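Local coordinates for protein BlEst2 (Bacillus licheniformis, PDB 6WPX) that probably hydrolyses ester bonds as a bacterial lipase or esterase, here in its propeptide form, in which the C-terminal domain has autoinhibitory effects, at residues Asn230-Val234 with Lys251-Phe255; Phe213-Leu217 with Ser341-Asp347; Phe218-Val222 with Thr315-Leu319. One frame throughout, in Å; residues are numbered along the deposited sequence.

Contact 1: Asn230-Val234 with Lys251-Phe255; sequences NDGAV and KWDHF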
loop_
_atom_site.group_PDB
_atom_site.type_symbol
_atom_site.label_atom_id
_atom_site.label_comp_id
_atom_site.label_asym_id
_atom_site.label_seq_id
_atom_site.Cartn_x
_atom_site.Cartn_y
_atom_site.Cartn_z
ATOM N N ASN A 230 5.598 -8.956 2.146
ATOM C CA ASN A 230 4.825 -8.128 1.259
ATOM C C ASN A 230 5.240 -8.383 -0.175
ATOM O O ASN A 230 6.252 -9.038 -0.409
ATOM C CB ASN A 230 5.038 -6.626 1.670
ATOM C CG ASN A 230 6.411 -6.125 1.349
ATOM O OD1 ASN A 230 6.655 -5.664 0.240
ATOM N ND2 ASN A 230 7.350 -6.252 2.281
ATOM N N ASP A 231 4.482 -7.855 -1.129
ATOM C CA ASP A 231 4.784 -8.075 -2.544
ATOM C C ASP A 231 5.350 -6.785 -3.206
ATOM O O ASP A 231 5.312 -6.665 -4.428
ATOM C CB ASP A 231 3.525 -8.562 -3.292
ATOM C CG ASP A 231 2.411 -7.522 -3.413
ATOM O OD1 ASP A 231 2.612 -6.365 -2.967
ATOM O OD2 ASP A 231 1.372 -7.842 -3.991
ATOM N N GLY A 232 5.821 -5.835 -2.385
ATOM C CA GLY A 232 6.333 -4.562 -2.882
ATOM C C GLY A 232 5.282 -3.465 -2.840
ATOM O O GLY A 232 5.625 -2.280 -2.886
ATOM N N ALA A 233 3.991 -3.836 -2.711
ATOM C CA ALA A 233 2.928 -2.826 -2.655
ATOM C C ALA A 233 1.940 -3.097 -1.550
ATOM O O ALA A 233 1.292 -2.178 -1.086
ATOM C CB ALA A 233 2.200 -2.761 -3.994
ATOM N N VAL A 234 1.749 -4.374 -1.188
ATOM C CA VAL A 234 0.745 -4.747 -0.194
ATOM C C VAL A 234 1.367 -5.774 0.725
ATOM O O VAL A 234 2.038 -6.684 0.232
ATOM C CB VAL A 234 -0.562 -5.310 -0.865
ATOM C CG1 VAL A 234 -1.627 -5.620 0.182
ATOM C CG2 VAL A 234 -1.121 -4.357 -1.929
ATOM N N LYS A 251 5.232 -16.882 -4.358
ATOM C CA LYS A 251 6.448 -16.113 -4.663
ATOM C C LYS A 251 6.203 -15.175 -5.838
ATOM O O LYS A 251 6.751 -15.337 -6.929
ATOM C CB LYS A 251 7.651 -17.041 -4.848
ATOM C CG LYS A 251 7.897 -17.921 -3.625
ATOM C CD LYS A 251 9.143 -18.749 -3.799
ATOM C CE LYS A 251 9.369 -19.697 -2.644
ATOM N NZ LYS A 251 9.771 -18.974 -1.411
ATOM N N TRP A 252 5.291 -14.225 -5.609
ATOM C CA TRP A 252 4.924 -13.219 -6.586
ATOM C C TRP A 252 5.154 -11.850 -6.002
ATOM O O TRP A 252 5.056 -11.663 -4.796
ATOM C CB TRP A 252 3.427 -13.346 -6.987
ATOM C CG TRP A 252 2.981 -14.757 -7.247
ATOM C CD1 TRP A 252 3.482 -15.619 -8.179
ATOM C CD2 TRP A 252 1.994 -15.490 -6.509
ATOM N NE1 TRP A 252 2.864 -16.853 -8.070
ATOM C CE2 TRP A 252 1.954 -16.802 -7.044
ATOM C CE3 TRP A 252 1.131 -15.167 -5.443
ATOM C CZ2 TRP A 252 1.075 -17.780 -6.555
ATOM C CZ3 TRP A 252 0.249 -16.127 -4.981
ATOM C CH2 TRP A 252 0.246 -17.421 -5.512
ATOM N N ASP A 253 5.454 -10.891 -6.873
ATOM C CA ASP A 253 5.534 -9.514 -6.457
ATOM C C ASP A 253 4.229 -8.919 -6.964
ATOM O O ASP A 253 3.447 -9.620 -7.637
ATOM C CB ASP A 253 6.804 -8.793 -6.972
ATOM C CG ASP A 253 6.990 -8.740 -8.479
ATOM O OD1 ASP A 253 6.034 -8.405 -9.179
ATOM O OD2 ASP A 253 8.125 -8.935 -8.938
ATOM N N HIS A 254 3.985 -7.643 -6.666
ATOM C CA HIS A 254 2.733 -7.003 -7.071
ATOM C C HIS A 254 2.496 -6.986 -8.582
ATOM O O HIS A 254 1.350 -6.962 -8.981
ATOM C CB HIS A 254 2.633 -5.586 -6.490
ATOM C CG HIS A 254 1.224 -5.141 -6.319
ATOM N ND1 HIS A 254 0.336 -5.823 -5.463
ATOM C CD2 HIS A 254 0.583 -4.096 -6.875
ATOM C CE1 HIS A 254 -0.802 -5.165 -5.553
ATOM N NE2 HIS A 254 -0.705 -4.140 -6.410
ATOM N N PHE A 255 3.555 -7.008 -9.406
ATOM C CA PHE A 255 3.366 -7.034 -10.861
ATOM C C PHE A 255 3.198 -8.459 -11.377
ATOM O O PHE A 255 2.349 -8.694 -12.214
ATOM C CB PHE A 255 4.531 -6.343 -11.609
ATOM C CG PHE A 255 4.792 -4.900 -11.240
ATOM C CD1 PHE A 255 3.750 -4.055 -10.875
ATOM C CD2 PHE A 255 6.068 -4.368 -11.324
ATOM C CE1 PHE A 255 3.991 -2.719 -10.549
ATOM C CE2 PHE A 255 6.303 -3.023 -11.021
ATOM C CZ PHE A 255 5.264 -2.215 -10.628
#
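Asp231 grips His254 twice, once through its carboxylate and once through its backbone. His254 ND1 donates a hydrogen bond to Asp231 OD2 at 2.7 Å, nearly straight at 162°; the oxygen lies in the imidazole plane, while the nitrogen approaches it from the syn side, 31° out of the carboxylate plane. His254 N bonds to Asp231 O at 2.8 Å, and His254 O bonds to Tyr118 OH. A second set of bonds steadies the acid from within its own loop. Asp231 OD1 accepts from Ala233 N at 2.9 Å and from Val234 N at 2.8 Å, an Asx turn and Asx motif that use the other carboxylate oxygen and so limit rotation of the group. One residue earlier, Asn230 OD1 makes another Asx turn with Gly232 N. The two loops flank the last strand, 245-246, of an alpha/beta-hydrolase-like sheet; this His-carboxylate pair, with Ser119 in contact with the His254 side chain, is consistent with the triad of that fold. Packing surrounds the ring. Ala233 CB lies over one imidazole face in a CH-pi contact, 3.6 Å from the His254 ring centroid, and Val234 CG2 meets His254 CE1 obliquely at 3.7 Å. Tyr118 stacks with the ring.

Contact 2: Phe213-Leu217 with Ser341-Asp347; sequences FGSAL and SIAKTAD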
loop_
_atom_site.group_PDB
_atom_site.type_symbol
_atom_site.label_atom_id
_atom_site.label_comp_id
_atom_site.label_asym_id
_atom_site.label_seq_id
_atom_site.Cartn_x
_atom_site.Cartn_y
_atom_site.Cartn_z
ATOM N N PHE A 213 16.934 -5.151 -6.197
ATOM C CA PHE A 213 17.645 -3.870 -6.153
ATOM C C PHE A 213 17.794 -3.330 -7.587
ATOM O O PHE A 213 18.244 -4.041 -8.479
ATOM C CB PHE A 213 19.013 -3.992 -5.446
ATOM C CG PHE A 213 19.731 -2.666 -5.290
ATOM C CD1 PHE A 213 19.243 -1.686 -4.427
ATOM C CD2 PHE A 213 20.886 -2.390 -6.019
ATOM C CE1 PHE A 213 19.885 -0.443 -4.315
ATOM C CE2 PHE A 213 21.549 -1.146 -5.887
ATOM C CZ PHE A 213 21.050 -0.186 -5.032
ATOM N N GLY A 214 17.301 -2.117 -7.800
ATOM C CA GLY A 214 17.302 -1.449 -9.096
ATOM C C GLY A 214 15.958 -1.450 -9.793
ATOM O O GLY A 214 15.809 -0.760 -10.794
ATOM N N SER A 215 14.979 -2.240 -9.294
ATOM C CA SER A 215 13.647 -2.354 -9.911
ATOM C C SER A 215 12.566 -1.542 -9.192
ATOM O O SER A 215 12.766 -1.134 -8.049
ATOM C CB SER A 215 13.238 -3.821 -10.053
ATOM O OG SER A 215 12.940 -4.413 -8.798
ATOM N N ALA A 216 11.416 -1.338 -9.855
ATOM C CA ALA A 216 10.283 -0.534 -9.382
ATOM C C ALA A 216 9.645 -0.950 -8.044
ATOM O O ALA A 216 8.905 -0.147 -7.480
ATOM C CB ALA A 216 9.204 -0.471 -10.451
ATOM N N LEU A 217 9.859 -2.175 -7.560
ATOM C CA LEU A 217 9.224 -2.553 -6.274
ATOM C C LEU A 217 10.250 -2.780 -5.164
ATOM O O LEU A 217 9.923 -3.360 -4.126
ATOM C CB LEU A 217 8.289 -3.777 -6.451
ATOM C CG LEU A 217 7.043 -3.586 -7.345
ATOM C CD1 LEU A 217 6.459 -4.955 -7.764
ATOM C CD2 LEU A 217 5.969 -2.776 -6.630
ATOM N N SER A 341 21.026 3.319 -6.970
ATOM C CA SER A 341 20.337 2.834 -8.148
ATOM C C SER A 341 19.176 3.803 -8.369
ATOM O O SER A 341 18.776 4.504 -7.433
ATOM C CB SER A 341 19.794 1.436 -7.894
ATOM O OG SER A 341 18.855 1.475 -6.829
ATOM N N ILE A 342 18.644 3.853 -9.583
ATOM C CA ILE A 342 17.485 4.671 -9.915
ATOM C C ILE A 342 16.373 3.726 -10.404
ATOM O O ILE A 342 16.651 2.723 -11.067
ATOM C CB ILE A 342 17.834 5.826 -10.912
ATOM C CG1 ILE A 342 16.628 6.735 -11.241
ATOM C CG2 ILE A 342 18.485 5.299 -12.195
ATOM C CD1 ILE A 342 16.115 7.656 -10.161
ATOM N N ALA A 343 15.138 3.998 -9.996
ATOM C CA ALA A 343 13.996 3.206 -10.428
ATOM C C ALA A 343 12.767 4.092 -10.443
ATOM O O ALA A 343 12.743 5.136 -9.777
ATOM C CB ALA A 343 13.787 2.011 -9.509
ATOM N N LYS A 344 11.756 3.707 -11.231
ATOM C CA LYS A 344 10.507 4.446 -11.228
ATOM C C LYS A 344 9.795 4.019 -9.932
ATOM O O LYS A 344 10.049 2.927 -9.427
ATOM C CB LYS A 344 9.630 4.027 -12.423
ATOM C CG LYS A 344 10.102 4.526 -13.773
ATOM C CD LYS A 344 9.071 4.172 -14.825
ATOM C CE LYS A 344 9.491 4.601 -16.203
ATOM N NZ LYS A 344 8.448 4.274 -17.213
ATOM N N THR A 345 8.917 4.855 -9.393
ATOM C CA THR A 345 8.127 4.419 -8.242
ATOM C C THR A 345 6.884 3.741 -8.816
ATOM O O THR A 345 6.642 3.841 -10.019
ATOM C CB THR A 345 7.864 5.549 -7.250
ATOM O OG1 THR A 345 7.507 6.705 -7.978
ATOM C CG2 THR A 345 9.067 5.849 -6.391
ATOM N N ALA A 346 6.119 3.052 -8.000
ATOM C CA ALA A 346 4.988 2.307 -8.579
ATOM C C ALA A 346 3.733 2.507 -7.737
ATOM O O ALA A 346 3.827 3.124 -6.697
ATOM C CB ALA A 346 5.380 0.868 -8.619
ATOM N N ASP A 347 2.612 1.965 -8.211
ATOM C CA ASP A 347 1.305 1.993 -7.499
ATOM C C ASP A 347 0.995 3.407 -6.985
ATOM O O ASP A 347 0.924 4.339 -7.771
ATOM C CB ASP A 347 1.144 0.833 -6.492
ATOM C CG ASP A 347 2.161 0.646 -5.347
ATOM O OD1 ASP A 347 3.196 0.007 -5.571
ATOM O OD2 ASP A 347 1.894 1.133 -4.235
#
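The first torsions of Phe213 and Ser341 bring the two side chains together. In Phe213 the ring is swung opposite the backbone N (chi1 -176°), which carries it out to the strand, and in Ser341 the OG stands between the backbone N and the carbonyl carbon (chi1 62°), where it comes over one face of that ring. The hydroxyl oxygen, Ser341 OG, lies 3.3 Å from Phe213 CZ, and Ser341 CB lies 3.5 Å from the same atom, so a small polar side chain rests on the far end of the aromatic ring.

Farther along, backbone and methyl groups do the work. Gly214 turns the loop with a positive phi of 103°, a conformation in which a CB would press on the preceding carbonyl oxygen. Ala343 CB packs against two successive carbonyl oxygens, 3.7 Å from Gly214 O and 3.6 Å from Ser215 O. Ala216 CA makes a CA-H...O contact with Lys344 O at 3.5 Å. Ala346 CB next meets Ala216 O at 3.8 Å, and it also touches Leu217 CD2 at 4.2 Å. With residues this small the loop lies close to the strand, by van der Waals packing and one CA-H...O contact.

Strand 341-344 is an outermost member of a five-stranded antiparallel sheet, hydrogen-bonded through its backbone to strand 353-360, to which Ser341 OG adds a weak bond at Ser356 O. The 213-217 loop is laid against the side chains of Ser341 and Ala343, while Ile342 turns the other way and packs on Phe353 and His355. Leu217 occupies the N-cap position of helix 218-224, and Phe213 sets its ring edge-to-face with Phe218 on that helix, so the loop, lying against the edge strand, leads into the helix that packs on the same sheet.

Contact 3: Phe218-Val222 with Thr315-Leu319; sequences FFGGV and TVHWL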
loop_
_atom_site.group_PDB
_atom_site.type_symbol
_atom_site.label_atom_id
_atom_site.label_comp_id
_atom_site.label_asym_id
_atom_site.label_seq_id
_atom_site.Cartn_x
_atom_site.Cartn_y
_atom_site.Cartn_z
ATOM N N PHE A 218 11.477 -2.312 -5.373
ATOM C CA PHE A 218 12.518 -2.394 -4.327
ATOM C C PHE A 218 12.132 -1.458 -3.169
ATOM O O PHE A 218 11.987 -1.938 -2.070
ATOM C CB PHE A 218 13.911 -2.036 -4.837
ATOM C CG PHE A 218 14.946 -2.198 -3.759
ATOM C CD1 PHE A 218 15.258 -3.450 -3.263
ATOM C CD2 PHE A 218 15.558 -1.102 -3.181
ATOM C CE1 PHE A 218 16.195 -3.602 -2.259
ATOM C CE2 PHE A 218 16.505 -1.253 -2.186
ATOM C CZ PHE A 218 16.811 -2.502 -1.721
ATOM N N PHE A 219 11.977 -0.164 -3.447
ATOM C CA PHE A 219 11.588 0.817 -2.404
ATOM C C PHE A 219 10.323 0.353 -1.676
ATOM O O PHE A 219 10.376 0.248 -0.494
ATOM C CB PHE A 219 11.394 2.243 -2.912
ATOM C CG PHE A 219 10.580 3.068 -1.949
ATOM C CD1 PHE A 219 11.098 3.446 -0.726
ATOM C CD2 PHE A 219 9.270 3.411 -2.236
ATOM C CE1 PHE A 219 10.333 4.164 0.173
ATOM C CE2 PHE A 219 8.515 4.144 -1.337
ATOM C CZ PHE A 219 9.046 4.513 -0.129
ATOM N N GLY A 220 9.230 0.119 -2.403
ATOM C CA GLY A 220 7.978 -0.353 -1.798
ATOM C C GLY A 220 8.201 -1.585 -0.931
ATOM O O GLY A 220 7.669 -1.645 0.132
ATOM N N GLY A 221 8.983 -2.535 -1.436
ATOM C CA GLY A 221 9.288 -3.763 -0.707
ATOM C C GLY A 221 10.024 -3.550 0.605
ATOM O O GLY A 221 9.605 -4.067 1.641
ATOM N N VAL A 222 11.107 -2.776 0.586
ATOM C CA VAL A 222 11.901 -2.525 1.801
ATOM C C VAL A 222 11.140 -1.599 2.750
ATOM O O VAL A 222 11.277 -1.740 3.946
ATOM C CB VAL A 222 13.368 -2.071 1.534
ATOM C CG1 VAL A 222 14.127 -3.109 0.692
ATOM C CG2 VAL A 222 13.419 -0.716 0.871
ATOM N N THR A 315 18.538 1.188 4.523
ATOM C CA THR A 315 18.167 1.379 3.122
ATOM C C THR A 315 17.884 2.866 3.090
ATOM O O THR A 315 17.335 3.409 4.057
ATOM C CB THR A 315 17.091 0.437 2.583
ATOM O OG1 THR A 315 15.792 0.838 3.028
ATOM C CG2 THR A 315 17.372 -1.060 2.888
ATOM N N VAL A 316 18.358 3.535 2.049
ATOM C CA VAL A 316 18.319 4.993 1.927
ATOM C C VAL A 316 17.662 5.320 0.603
ATOM O O VAL A 316 18.095 4.840 -0.439
ATOM C CB VAL A 316 19.756 5.586 2.046
ATOM C CG1 VAL A 316 19.743 7.113 2.037
ATOM C CG2 VAL A 316 20.473 5.074 3.289
ATOM N N HIS A 317 16.581 6.087 0.659
ATOM C CA HIS A 317 15.791 6.400 -0.516
ATOM C C HIS A 317 15.538 7.872 -0.668
ATOM O O HIS A 317 15.072 8.512 0.273
ATOM C CB HIS A 317 14.432 5.664 -0.454
ATOM C CG HIS A 317 14.574 4.237 -0.078
ATOM N ND1 HIS A 317 14.777 3.262 -1.035
ATOM C CD2 HIS A 317 14.603 3.666 1.143
ATOM C CE1 HIS A 317 14.935 2.133 -0.368
ATOM N NE2 HIS A 317 14.832 2.325 0.942
ATOM N N TRP A 318 15.777 8.390 -1.874
ATOM C CA TRP A 318 15.435 9.771 -2.185
ATOM C C TRP A 318 14.385 9.698 -3.300
ATOM O O TRP A 318 14.714 9.408 -4.447
ATOM C CB TRP A 318 16.666 10.593 -2.599
ATOM C CG TRP A 318 16.371 12.055 -2.800
ATOM C CD1 TRP A 318 15.898 12.651 -3.934
ATOM C CD2 TRP A 318 16.529 13.103 -1.829
ATOM N NE1 TRP A 318 15.765 14.010 -3.737
ATOM C CE2 TRP A 318 16.126 14.311 -2.445
ATOM C CE3 TRP A 318 16.930 13.131 -0.476
ATOM C CZ2 TRP A 318 16.179 15.544 -1.780
ATOM C CZ3 TRP A 318 16.939 14.352 0.195
ATOM C CH2 TRP A 318 16.599 15.544 -0.466
ATOM N N LEU A 319 13.116 9.897 -2.944
ATOM C CA LEU A 319 12.014 9.895 -3.925
ATOM C C LEU A 319 11.886 11.282 -4.462
ATOM O O LEU A 319 11.954 12.235 -3.696
ATOM C CB LEU A 319 10.680 9.463 -3.301
ATOM C CG LEU A 319 10.532 7.982 -2.919
ATOM C CD1 LEU A 319 11.198 7.689 -1.562
ATOM C CD2 LEU A 319 9.075 7.608 -2.888
#
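His317 sits at the centre of a cluster formed by Phe218, Phe219 and Val222 from the helix and by Thr315 and Leu319 from its own strand. The edge of Phe219 is turned to one imidazole face in a T-shaped pair, with ring centroids 5.1 Å apart and planes at 64°; Phe219 CD1 comes within 3.6 Å of His317 CG. Val222 CG2 approaches the imidazole obliquely, 3.4 Å from His317 NE2, and Phe218 CE2 lies near the ring plane, 4.2 Å from His317 CE1. Beyond the histidine, Leu319 spreads its two methyls on Phe219: CD1 stands over a face, 4.2 Å from the Phe219 ring centroid, and CD2 touches Phe219 CE2 at 3.8 Å.

The next shell fixes these groups. Thr315, His317 and Leu319 project from one face of strand 313-320; the axes of segments 218-222 and 315-319 approach to 10.0 Å, their N-to-C directions 129° apart. Phe219 holds CG roughly opposite its backbone N (chi1 161°), which carries the ring toward them. Thr315 OG1 and His317 NE2 share a hydrogen bond of 2.7 Å, and Thr315 OG1 bonds in addition to Thr384 OG1 on one neighbouring strand, while His317 ND1 reaches Ser356 OG on the other. Replacing His317 by alanine removes the imidazole; the edge of Phe219 would then probably face a gap, and the Thr315 and Ser356 hydroxyls would probably lose their ring partner.

Chemically, a polar ring is buried here in a largely apolar setting, and hydroxyls meet both of its nitrogens, which probably offsets the cost. Since a hydroxyl can donate or accept a hydrogen bond, the site is likely to suit either neutral tautomer of the imidazole, and one face and part of the rim remain to pack against the helix.

Read from the N terminus, the chain leaves strand 201-205 and enters residues 213-217, the first half of contact 2, which passes at once into helix 218-224 and the first half of contact 3. Contact 1 closes first, joining 230-234 to 251-255 across strand 245-246. Contact 3 closes at strand 313-320 and encloses it; contact 2 closes last, at 341-347, around both. The three are therefore nested, and none crosses another. Contact 1 belongs to the hydrolase-like part, whereas contacts 2 and 3 hold the loop and helix on a five-stranded sheet of the later chain. Ala233 with Asp347, and Phe255 with Leu217 and Ala346, join contacts 1 and 2, while Asn230 reaches Gly221 of contact 3 by a probable hydrogen bond.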